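Local coordinates for putative glutathione-regulated potassium-efflux system protein KefB (PDB 3C85) that probably serves as a potassium:proton antiporter, of which this is the cytosolic nucleotide-binding TrkA-N (RCK-type) regulatory domain, at the interface of chains A and B. Residues are numbered along the deposited sequence; one frame, centred on the assembly and turned at random. Chains: chain A/B, Putative glutathione-regulated potassium-efflux system protein KefB.

The interface of chains A and B. Residues chain A 53, 57, 162, 166-167, 169-170; chain B 162, 165, 169.
A:His170 ND1 donates a short hydrogen bond of 2.5 Å to B:Glu162 OE1, fairly straight at 154° at the hydrogen. The carboxylate oxygen lies nearly in the imidazole plane and uses its syn lone pair. The carboxylate is turned almost perpendicular to the ring, with 88° between the planes. B:Glu162 reaches this position through a bend at chi2. B:Glu162 OE1 also lies 3.0 Å from A:Gly166 O, a backbone carbonyl oxygen. Two oxygens this close would probably repel unless the carboxylate carries a proton, which the structure does not show. B:Ser165 OG sits at the edge of the same imidazole, in its plane, 3.5 Å from A:His170 CE1. B:Ser165 OG also donates a weak hydrogen bond of 3.4 Å to A:Glu57 OE1.

The other carboxylate oxygen, A:Glu57 OE2, forms a salt bridge with B:Arg169 NE at 2.5 Å. It lies above the guanidinium face, and the N-H points away from it. The fine geometry is doubtful, because the oxygen is modelled too close to the guanidinium carbon. A:Glu57 has CG anti to its backbone N (chi1 177°), and its bent chain carries the acid to B:Arg169. A:Arg169 NH2 lies over the centre of the opposite face, so the B:Arg169 guanidinium sits between it and A:Glu57 OE2. A:Arg169 CZ and B:Arg169 CZ are 3.4 Å apart. The two planes are tilted against each other. The nearby A:Glu57 carboxylate probably offsets some of the repulsion between the two arginines.

Helix 159-175 of each chain thus packs against helices 49-62 and 159-175 of its partner. The two-fold repeats these contacts, joining two TrkA-N domains in a pairing that may reflect the dimer of the full transporter.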
# COMPACT_ATOMS: atom_id res chain seq x y z
N GLY A 53 0.53 -9.67 -1.23
CA GLY A 53 -0.31 -8.86 -2.10
C GLY A 53 0.25 -8.70 -3.49
O GLY A 53 -0.49 -8.69 -4.47
N GLU A 57 -1.57 -10.11 -6.80
CA GLU A 57 -1.83 -9.13 -7.87
C GLU A 57 -1.20 -9.53 -9.23
O GLU A 57 -1.85 -9.45 -10.28
CB GLU A 57 -1.37 -7.75 -7.40
CG GLU A 57 -1.51 -6.65 -8.43
CD GLU A 57 -2.96 -6.27 -8.68
OE1 GLU A 57 -3.82 -6.52 -7.80
OE2 GLU A 57 -3.23 -5.70 -9.74
N GLU A 162 1.76 3.53 -1.56
CA GLU A 162 1.14 2.41 -2.29
C GLU A 162 -0.11 1.91 -1.57
O GLU A 162 -1.14 1.64 -2.22
CB GLU A 162 2.17 1.27 -2.48
CG GLU A 162 3.36 1.68 -3.41
CD GLU A 162 2.89 2.21 -4.77
OE1 GLU A 162 1.98 1.60 -5.39
OE2 GLU A 162 3.42 3.25 -5.23
N GLY A 166 -3.86 1.89 -3.33
CA GLY A 166 -4.63 0.66 -3.47
C GLY A 166 -5.89 0.75 -2.63
O GLY A 166 -6.93 0.29 -3.05
N PHE A 167 -5.80 1.33 -1.43
CA PHE A 167 -6.96 1.63 -0.55
C PHE A 167 -8.08 2.34 -1.33
O PHE A 167 -9.23 1.84 -1.40
CB PHE A 167 -6.47 2.43 0.67
CG PHE A 167 -7.55 2.90 1.65
CD1 PHE A 167 -8.63 2.08 2.03
CD2 PHE A 167 -7.42 4.13 2.25
CE1 PHE A 167 -9.60 2.53 2.92
CE2 PHE A 167 -8.37 4.60 3.15
CZ PHE A 167 -9.45 3.79 3.51
N ARG A 169 -8.38 2.88 -4.63
CA ARG A 169 -8.77 2.00 -5.74
C ARG A 169 -9.78 0.89 -5.34
O ARG A 169 -10.85 0.72 -5.98
CB ARG A 169 -7.49 1.47 -6.41
CG ARG A 169 -7.72 0.78 -7.69
CD ARG A 169 -6.43 0.47 -8.42
NE ARG A 169 -6.80 -0.38 -9.53
CZ ARG A 169 -6.91 -1.70 -9.42
NH1 ARG A 169 -6.59 -2.28 -8.26
NH2 ARG A 169 -7.29 -2.42 -10.47
N HIS A 170 -9.48 0.13 -4.31
CA HIS A 170 -10.36 -0.90 -3.88
C HIS A 170 -11.66 -0.45 -3.25
O HIS A 170 -12.65 -1.08 -3.41
CB HIS A 170 -9.64 -1.92 -3.04
CG HIS A 170 -8.55 -2.63 -3.78
ND1 HIS A 170 -7.29 -2.80 -3.27
CD2 HIS A 170 -8.54 -3.21 -5.00
CE1 HIS A 170 -6.55 -3.46 -4.14
NE2 HIS A 170 -7.29 -3.73 -5.19
N GLU B 162 -2.74 -3.96 0.86
CA GLU B 162 -2.94 -2.89 -0.14
C GLU B 162 -1.61 -2.42 -0.75
O GLU B 162 -1.53 -2.17 -1.96
CB GLU B 162 -3.72 -1.72 0.48
CG GLU B 162 -5.15 -2.14 0.87
CD GLU B 162 -5.89 -2.67 -0.31
OE1 GLU B 162 -5.92 -2.02 -1.36
OE2 GLU B 162 -6.45 -3.76 -0.20
N SER B 165 -0.33 -5.02 -3.39
CA SER B 165 -1.09 -4.90 -4.62
C SER B 165 -0.69 -3.66 -5.45
O SER B 165 -0.45 -3.79 -6.66
CB SER B 165 -2.58 -4.84 -4.23
OG SER B 165 -3.35 -4.33 -5.29
N ARG B 169 1.35 -3.30 -9.23
CA ARG B 169 0.80 -2.54 -10.35
C ARG B 169 1.75 -1.44 -10.79
O ARG B 169 2.06 -1.33 -11.98
CB ARG B 169 -0.57 -1.94 -10.03
CG ARG B 169 -1.66 -2.96 -10.00
CD ARG B 169 -3.05 -2.35 -10.12
NE ARG B 169 -4.07 -3.38 -9.91
CZ ARG B 169 -4.77 -3.98 -10.86
NH1 ARG B 169 -4.60 -3.67 -12.13
NH2 ARG B 169 -5.66 -4.91 -10.52